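Local atomic coordinates of glycerol kinase, putative (Plasmodium falciparum, PDB entry 2W40), a protein that probably catalyses the ATP-dependent phosphorylation of glycerol to sn-glycerol 3-phosphate, as a member of the FGGY family of carbohydrate kinases. Residues I254-E263 and L462-R470; T243-I254 and V443-A452. All blocks are in the same frame, centred on the assembly; numbering follows the deposited sequence.

Contact 1. Residues I254-E263 and L462-R470; sequences IGQAIFDEGE and LDSVKSLLR
The carbonyl oxygen of I254, in the last turn of helix 248-255, lies against the side chain of L469, with 3.6 Å between I254 O and L469 CD1. One residue on, G255 O receives L469 CB and CD2, and water 1 donates to both G255 O and L469 O, tying the two helix ends together. A257 then closes the helix in a Schellman motif with positive phi, and its methyl group packs against both L469 CB and R470 CG, the latter 3.8 Å from A257 CB. The same CB sits over one face of the R470 guanidinium, towards its rim.

F259 carries the apolar centre. With CG anti to the carbonyl carbon (chi1 -60°), its ring is turned toward 462-470 and is layered: L462 CD2 stands 3.5 Å from the ring centroid and 12° off the normal, a CH-pi contact, while the carbonyl carbon of A257 lies over the opposite face, offset toward its rim. K466 CD approaches the ring obliquely, 3.7 Å from F259 CD2, before the lysine chain bends at chi3 to bring NZ to D463 OD1 in a salt bridge.

The type II turn from D260 to E263 brings the carboxylate back to this side. E263 OE1 accepts from D260 N at 2.9 Å through its anti lone pair, and OE2 makes a long salt bridge to R470 NH1 (3.7 Å). Water 4 bridges the same pair, accepting from R470 NH2 and donating to E263 OE1.

Beyond the two segments, L462 and L469 also rest on helix 443-455, while I258 packs on strand 264-268 and G262 and E263 bond through their backbones to N277 of strand 272-279.

Contact 2. Residues T243-I254 and V443-A452; sequences TGCIGDQQSACI and VTSLGAAVLA
S251 and T444 meet where the two halves of the actin-like ATPase fold shared by FGGY kinases pack together, strand 241-247 and helix 248-255 of the N-terminal family region against helix 443-455 of the C-terminal one. The axes of helices 248-254 and 443-452 approach to 6.7 Å at 75°. G447 has no side chain, and its CA comes up to S251 O, 3.4 Å away, pointing a hydrogen at it with an angle of 162° at the hydrogen. Beside it S251 OG donates to T444 O at 2.6 Å, in the carbonyl plane.

Packing is also close around L451. One branch, CD1, lies only 3.4 Å from I246 CG2 of the strand, and the other, CD2, meets CD1 of I254 in one of the two conformers modelled for that residue; both isoleucines cross the leucine at about a right angle. I254 CG2 reaches on to V450 CG1. G244, lacking a side chain, lets the strand pass close to L451 and A452.

Toward the start of helix 443-452 the backbones stay close but the side chains meet more loosely. A252 CB lies 3.8 Å from V443 CG2, T444 CG2 touches D248 CB, and water 5 spans T444 OG1 and, weakly, Q249 NE2. D248 OD1 and Q249 NE2 hydrogen-bond a bound glycerol, and the side chain of T270, which binds ADP in another structure of this protein, is about 7 Å from that of D248, consistent with this side lining the active-site cleft.

Near the start of the strand, at the other end of the contact, T243 OG1 donates to A452 O over 3.0 Å, striking the carbonyl from the side at a C=O...donor angle of 99° and tilted out of its plane.

How the contacts relate
Contacts 1 and 2 have centres about 12 Å apart on the same side of the chain's centre, and both use helix 248-255, sharing I254. Along the chain their segments alternate: 243-254 runs into 254-263, and some 180 residues later 443-452 is followed by 462-470. Contact 2 is the more deeply buried, and a glycerol hydrogen-bonded by D248 and Q249 lies at it; contact 1 continues it outward. They meet directly, through L462 CD1 on V450 CG1 and L469 CD2 on L446 CD2, and I258 N probably hydrogen-bonds C253 O. Together they pack the passage from the N-terminal to the C-terminal family region against two successive helices, 443-455 and 466-469.

Contact 1. Residues I254-E263 and L462-R470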
loop_
_atom_site.group_PDB
_atom_site.type_symbol
_atom_site.label_atom_id
_atom_site.label_comp_id
_atom_site.label_asym_id
_atom_site.label_seq_id
_atom_site.Cartn_x
_atom_site.Cartn_y
_atom_site.Cartn_z
ATOM N N ILE C 254 20.467 27.436 13.534
ATOM C CA ILE C 254 21.715 27.978 14.051
ATOM C C ILE C 254 22.891 27.183 13.459
ATOM O O ILE C 254 23.882 27.807 13.041
ATOM C CB ILE C 254 21.728 28.036 15.581
ATOM C CG1 ILE C 254 20.636 28.965 16.109
ATOM C CG2 ILE C 254 23.063 28.592 16.127
ATOM C CD1 ILE C 254 20.582 28.973 17.645
ATOM N N GLY C 255 22.793 25.877 13.409
ATOM C CA GLY C 255 23.815 25.053 12.752
ATOM C C GLY C 255 24.049 25.279 11.271
ATOM O O GLY C 255 25.158 24.970 10.780
ATOM N N GLN C 256 23.039 25.818 10.587
ATOM C CA GLN C 256 23.165 26.109 9.137
ATOM C C GLN C 256 23.577 27.620 8.991
ATOM O O GLN C 256 23.662 28.129 7.848
ATOM C CB GLN C 256 21.856 25.872 8.454
ATOM C CG GLN C 256 21.409 24.468 8.201
ATOM C CD GLN C 256 21.967 23.909 6.907
ATOM O OE1 GLN C 256 21.430 22.967 6.353
ATOM N NE2 GLN C 256 23.040 24.434 6.488
ATOM N N ALA C 257 23.669 28.359 10.084
ATOM C CA ALA C 257 23.939 29.845 10.118
ATOM C C ALA C 257 22.961 30.667 9.272
ATOM O O ALA C 257 23.387 31.587 8.597
ATOM C CB ALA C 257 25.390 30.205 9.657
ATOM N N ILE C 258 21.666 30.317 9.308
ATOM C CA ILE C 258 20.667 31.070 8.588
ATOM C C ILE C 258 20.185 32.193 9.533
ATOM O O ILE C 258 19.089 32.262 10.131
ATOM C CB ILE C 258 19.618 30.192 7.898
ATOM C CG1 ILE C 258 18.773 29.610 8.929
ATOM C CG2 ILE C 258 20.250 29.112 6.821
ATOM C CD1 ILE C 258 17.274 29.395 8.344
ATOM N N PHE C 259 21.058 33.176 9.685
ATOM C CA PHE C 259 20.871 34.271 10.606
ATOM C C PHE C 259 20.364 35.534 9.987
ATOM O O PHE C 259 20.015 36.473 10.740
ATOM C CB PHE C 259 22.234 34.609 11.295
ATOM C CG PHE C 259 22.842 33.483 12.078
ATOM C CD1 PHE C 259 22.101 32.846 13.055
ATOM C CD2 PHE C 259 24.107 33.005 11.827
ATOM C CE1 PHE C 259 22.702 31.852 13.837
ATOM C CE2 PHE C 259 24.679 31.983 12.560
ATOM C CZ PHE C 259 23.964 31.375 13.521
ATOM N N ASP C 260 20.405 35.641 8.648
ATOM C CA ASP C 260 19.916 36.854 7.992
ATOM C C ASP C 260 18.506 36.683 7.499
ATOM O O ASP C 260 18.103 35.610 7.033
ATOM C CB ASP C 260 20.754 37.240 6.775
ATOM C CG ASP C 260 22.220 37.585 7.104
ATOM O OD1 ASP C 260 22.486 38.066 8.200
ATOM O OD2 ASP C 260 23.097 37.352 6.221
ATOM N N GLU C 261 17.760 37.775 7.555
ATOM C CA GLU C 261 16.440 37.809 6.981
ATOM C C GLU C 261 16.443 37.262 5.538
ATOM O O GLU C 261 17.323 37.628 4.677
ATOM C CB GLU C 261 15.944 39.253 7.069
ATOM C CG GLU C 261 14.552 39.456 6.796
ATOM C CD GLU C 261 14.173 40.886 7.035
ATOM O OE1 GLU C 261 14.904 41.683 7.772
ATOM O OE2 GLU C 261 13.100 41.221 6.493
ATOM N N GLY C 262 15.478 36.363 5.279
ATOM C CA GLY C 262 15.304 35.696 4.030
ATOM C C GLY C 262 16.050 34.396 3.778
ATOM O O GLY C 262 15.795 33.728 2.787
ATOM N N GLU C 263 17.003 34.083 4.605
ATOM C CA GLU C 263 17.669 32.856 4.514
ATOM C C GLU C 263 16.756 31.745 5.042
ATOM O O GLU C 263 16.032 31.947 6.075
ATOM C CB GLU C 263 18.946 32.826 5.296
ATOM C CG GLU C 263 20.097 33.776 4.799
ATOM C CD GLU C 263 21.398 33.436 5.473
ATOM O OE1 GLU C 263 21.622 33.881 6.622
ATOM O OE2 GLU C 263 22.173 32.599 4.874
ATOM N N LEU C 462 29.294 34.969 17.885
ATOM C CA LEU C 462 28.741 34.164 16.796
ATOM C C LEU C 462 29.596 34.356 15.549
ATOM O O LEU C 462 29.813 33.446 14.793
ATOM C CB LEU C 462 27.259 34.553 16.540
ATOM C CG LEU C 462 26.441 33.627 15.672
ATOM C CD1 LEU C 462 26.516 32.193 16.155
ATOM C CD2 LEU C 462 24.970 34.176 15.463
ATOM N N ASP C 463 30.147 35.548 15.349
ATOM C CA ASP C 463 30.884 35.783 14.100
ATOM C C ASP C 463 32.153 34.969 13.944
ATOM O O ASP C 463 32.501 34.588 12.850
ATOM C CB ASP C 463 31.089 37.277 13.893
ATOM C CG ASP C 463 29.757 37.983 13.659
ATOM O OD1 ASP C 463 29.086 37.653 12.638
ATOM O OD2 ASP C 463 29.357 38.818 14.526
ATOM N N SER C 464 32.779 34.602 15.042
ATOM C CA SER C 464 33.911 33.686 14.969
ATOM C C SER C 464 33.535 32.234 14.531
ATOM O O SER C 464 34.397 31.493 14.081
ATOM C CB SER C 464 34.694 33.717 16.300
ATOM O OG SER C 464 33.926 34.275 17.372
ATOM N N VAL C 465 32.256 31.826 14.610
ATOM C CA VAL C 465 31.891 30.453 14.201
ATOM C C VAL C 465 31.155 30.389 12.873
ATOM O O VAL C 465 31.122 29.340 12.258
ATOM C CB VAL C 465 31.165 29.669 15.324
ATOM C CG1 VAL C 465 32.082 29.498 16.513
ATOM C CG2 VAL C 465 29.937 30.364 15.765
ATOM N N LYS C 466 30.663 31.509 12.359
ATOM C CA LYS C 466 29.818 31.451 11.151
ATOM C C LYS C 466 30.434 30.876 9.879
ATOM O O LYS C 466 29.726 30.198 9.140
ATOM C CB LYS C 466 29.217 32.809 10.783
ATOM C CG LYS C 466 28.523 33.484 11.879
ATOM C CD LYS C 466 27.474 34.434 11.395
ATOM C CE LYS C 466 28.040 35.578 10.620
ATOM N NZ LYS C 466 26.960 36.629 10.696
ATOM N N SER C 467 31.693 31.189 9.559
ATOM C CA SER C 467 32.280 30.686 8.284
ATOM C C SER C 467 32.374 29.185 8.329
ATOM O O SER C 467 32.046 28.498 7.350
ATOM C CB SER C 467 33.666 31.350 7.983
ATOM O OG SER C 467 34.468 30.506 7.142
ATOM N N LEU C 468 32.803 28.676 9.488
ATOM C CA LEU C 468 32.732 27.245 9.874
ATOM C C LEU C 468 31.376 26.584 9.621
ATOM O O LEU C 468 31.233 25.556 8.948
ATOM C CB LEU C 468 33.034 27.187 11.380
ATOM C CG LEU C 468 34.048 26.240 11.989
ATOM C CD1 LEU C 468 34.263 26.587 13.494
ATOM C CD2 LEU C 468 33.612 24.855 11.796
ATOM N N LEU C 469 30.340 27.219 10.113
ATOM C CA LEU C 469 29.035 26.692 9.930
ATOM C C LEU C 469 28.605 26.703 8.438
ATOM O O LEU C 469 28.145 25.727 7.941
ATOM C CB LEU C 469 28.056 27.471 10.796
ATOM C CG LEU C 469 28.320 27.431 12.332
ATOM C CD1 LEU C 469 27.427 28.491 13.095
ATOM C CD2 LEU C 469 28.290 26.041 12.934
ATOM N N ARG C 470 28.822 27.762 7.705
ATOM C CA ARG C 470 28.250 27.795 6.341
ATOM C C ARG C 470 28.777 26.763 5.294
ATOM O O ARG C 470 28.322 26.781 4.147
ATOM C CB ARG C 470 28.336 29.183 5.780
ATOM C CG ARG C 470 27.592 30.187 6.555
ATOM C CD ARG C 470 27.962 31.486 5.961
ATOM N NE ARG C 470 27.781 32.674 6.785
ATOM C CZ ARG C 470 26.618 33.282 6.971
ATOM N NH1 ARG C 470 25.476 32.743 6.514
ATOM N NH2 ARG C 470 26.609 34.398 7.687
HETATM O O HOH W 1 26.169 24.090 8.146
HETATM O O HOH W 2 23.819 30.322 5.804
HETATM O O HOH W 3 24.704 37.290 9.788
HETATM O O HOH W 4 23.735 34.613 7.999
#

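Contact 2. Residues T243-I254 and V443-A452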
loop_
_atom_site.group_PDB
_atom_site.type_symbol
_atom_site.label_atom_id
_atom_site.label_comp_id
_atom_site.label_asym_id
_atom_site.label_seq_id
_atom_site.Cartn_x
_atom_site.Cartn_y
_atom_site.Cartn_z
ATOM N N THR C 243 23.815 25.109 29.433
ATOM C CA THR C 243 23.928 26.514 29.047
ATOM C C THR C 243 23.299 26.885 27.705
ATOM O O THR C 243 23.309 28.062 27.281
ATOM C CB THR C 243 25.414 26.930 29.034
ATOM O OG1 THR C 243 26.123 26.128 28.070
ATOM C CG2 THR C 243 26.026 26.708 30.401
ATOM N N GLY C 244 22.739 25.903 27.000
ATOM C CA GLY C 244 21.967 26.206 25.836
ATOM C C GLY C 244 20.829 25.255 25.668
ATOM O O GLY C 244 20.933 24.112 26.015
ATOM N N CYS C 245 19.708 25.767 25.173
ATOM C CA CYS C 245 18.517 24.994 24.936
ATOM C C CYS C 245 17.682 25.570 23.870
ATOM O O CYS C 245 17.410 26.756 23.880
ATOM C CB CYS C 245 17.721 25.000 26.199
ATOM S SG CYS C 245 16.248 23.869 26.240
ATOM N N ILE C 246 17.271 24.745 22.929
ATOM C CA ILE C 246 16.530 25.201 21.728
ATOM C C ILE C 246 15.774 23.997 21.125
ATOM O O ILE C 246 16.284 22.868 21.203
ATOM C CB ILE C 246 17.512 25.870 20.709
ATOM C CG1 ILE C 246 16.773 26.521 19.587
ATOM C CG2 ILE C 246 18.565 24.799 20.241
ATOM C CD1 ILE C 246 17.574 27.626 18.817
ATOM N N GLY C 247 14.610 24.249 20.513
ATOM C CA GLY C 247 13.896 23.272 19.738
ATOM C C GLY C 247 14.743 22.788 18.521
ATOM O O GLY C 247 15.557 23.528 17.982
ATOM N N ASP C 248 14.622 21.496 18.183
ATOM C CA ASP C 248 15.473 20.879 17.190
ATOM C C ASP C 248 15.525 21.585 15.873
ATOM O O ASP C 248 16.673 21.828 15.348
ATOM C CB ASP C 248 15.343 19.355 17.090
ATOM C CG ASP C 248 13.938 18.839 16.655
ATOM O OD1 ASP C 248 13.054 19.644 16.349
ATOM O OD2 ASP C 248 13.754 17.584 16.654
ATOM N N GLN C 249 14.367 21.971 15.341
ATOM C CA GLN C 249 14.381 22.526 13.946
ATOM C C GLN C 249 15.023 23.957 13.978
ATOM O O GLN C 249 15.675 24.389 13.009
ATOM C CB GLN C 249 13.034 22.493 13.335
ATOM C CG GLN C 249 12.481 21.065 13.154
ATOM C CD GLN C 249 13.521 20.101 12.556
ATOM O OE1 GLN C 249 14.154 20.498 11.532
ATOM N NE2 GLN C 249 13.804 18.947 13.204
ATOM N N GLN C 250 14.754 24.743 15.037
ATOM C CA GLN C 250 15.441 26.015 15.258
ATOM C C GLN C 250 16.935 25.800 15.507
ATOM O O GLN C 250 17.795 26.573 14.998
ATOM C CB GLN C 250 14.750 26.755 16.422
ATOM C CG GLN C 250 13.447 27.370 16.033
ATOM C CD GLN C 250 12.213 26.573 16.387
ATOM O OE1 GLN C 250 12.296 25.330 16.481
ATOM N NE2 GLN C 250 10.999 27.275 16.470
ATOM N N SER C 251 17.283 24.728 16.187
ATOM C CA SER C 251 18.722 24.348 16.388
ATOM C C SER C 251 19.418 24.212 15.037
ATOM O O SER C 251 20.533 24.698 14.845
ATOM C CB SER C 251 18.903 23.122 17.269
ATOM O OG SER C 251 20.192 23.057 17.796
ATOM N N ALA C 252 18.767 23.570 14.088
ATOM C CA ALA C 252 19.296 23.380 12.767
ATOM C C ALA C 252 19.485 24.700 12.006
ATOM O O ALA C 252 20.419 24.837 11.149
ATOM C CB ALA C 252 18.345 22.445 12.000
ATOM N N CYS C 253 18.645 25.704 12.240
ATOM C CA CYS C 253 18.837 27.102 11.766
ATOM C C CYS C 253 20.133 27.711 12.272
ATOM O O CYS C 253 20.874 28.312 11.502
ATOM C CB CYS C 253 17.710 28.022 12.172
ATOM S SG CYS C 253 16.096 27.563 11.483
ATOM N N ILE C 254 20.467 27.436 13.534
ATOM C CA ILE C 254 21.715 27.978 14.051
ATOM C C ILE C 254 22.891 27.183 13.459
ATOM O O ILE C 254 23.882 27.807 13.041
ATOM C CB ILE C 254 21.728 28.036 15.581
ATOM C CG1 ILE C 254 20.636 28.965 16.109
ATOM C CG2 ILE C 254 23.063 28.592 16.127
ATOM C CD1 ILE C 254 20.582 28.973 17.645
ATOM N N VAL C 443 23.292 18.781 11.833
ATOM C CA VAL C 443 23.337 20.230 12.085
ATOM C C VAL C 443 22.459 20.598 13.311
ATOM O O VAL C 443 22.718 21.646 13.974
ATOM C CB VAL C 443 22.955 21.141 10.891
ATOM C CG1 VAL C 443 23.843 20.864 9.662
ATOM C CG2 VAL C 443 21.540 20.950 10.458
ATOM N N THR C 444 21.448 19.759 13.624
ATOM C CA THR C 444 20.691 19.999 14.886
ATOM C C THR C 444 21.563 20.040 16.137
ATOM O O THR C 444 21.521 20.994 16.933
ATOM C CB THR C 444 19.591 18.945 15.024
ATOM O OG1 THR C 444 18.653 19.178 13.935
ATOM C CG2 THR C 444 18.877 19.077 16.383
ATOM N N SER C 445 22.355 18.976 16.357
ATOM C CA SER C 445 23.275 18.934 17.512
ATOM C C SER C 445 24.313 20.054 17.458
ATOM O O SER C 445 24.713 20.564 18.486
ATOM C CB SER C 445 23.938 17.593 17.600
ATOM O OG SER C 445 24.859 17.367 16.525
ATOM N N LEU C 446 24.765 20.408 16.234
ATOM C CA LEU C 446 25.745 21.475 16.064
ATOM C C LEU C 446 25.175 22.807 16.570
ATOM O O LEU C 446 25.878 23.568 17.287
ATOM C CB LEU C 446 26.148 21.549 14.605
ATOM C CG LEU C 446 27.197 22.498 14.215
ATOM C CD1 LEU C 446 28.454 22.284 14.968
ATOM C CD2 LEU C 446 27.287 22.389 12.669
ATOM N N GLY C 447 23.901 23.104 16.304
ATOM C CA GLY C 447 23.359 24.358 16.778
ATOM C C GLY C 447 23.301 24.496 18.306
ATOM O O GLY C 447 23.590 25.548 18.861
ATOM N N ALA C 448 23.024 23.389 18.994
ATOM C CA ALA C 448 22.961 23.347 20.435
ATOM C C ALA C 448 24.358 23.505 21.043
ATOM O O ALA C 448 24.503 24.095 22.120
ATOM C CB ALA C 448 22.314 22.057 20.932
ATOM N N ALA C 449 25.372 22.956 20.379
ATOM C CA ALA C 449 26.751 23.091 20.875
ATOM C C ALA C 449 27.158 24.528 20.716
ATOM O O ALA C 449 27.839 25.062 21.554
ATOM C CB ALA C 449 27.632 22.147 20.068
ATOM N N VAL C 450 26.727 25.166 19.619
ATOM C CA VAL C 450 27.001 26.603 19.403
ATOM C C VAL C 450 26.402 27.464 20.544
ATOM O O VAL C 450 27.115 28.333 21.129
ATOM C CB VAL C 450 26.599 27.121 17.960
ATOM C CG1 VAL C 450 26.618 28.694 17.871
ATOM C CG2 VAL C 450 27.479 26.398 16.871
ATOM N N LEU C 451 25.126 27.237 20.842
ATOM C CA LEU C 451 24.510 28.058 21.835
ATOM C C LEU C 451 25.186 27.834 23.212
ATOM O O LEU C 451 25.468 28.792 23.920
ATOM C CB LEU C 451 22.976 27.776 21.910
ATOM C CG LEU C 451 22.065 28.130 20.762
ATOM C CD1 LEU C 451 20.720 27.338 20.996
ATOM C CD2 LEU C 451 21.908 29.601 20.672
ATOM N N ALA C 452 25.428 26.578 23.589
ATOM C CA ALA C 452 25.987 26.245 24.876
ATOM C C ALA C 452 27.410 26.901 25.027
ATOM O O ALA C 452 27.737 27.556 26.039
ATOM C CB ALA C 452 26.027 24.756 25.057
HETATM O O HOH W 5 16.442 17.305 14.030
#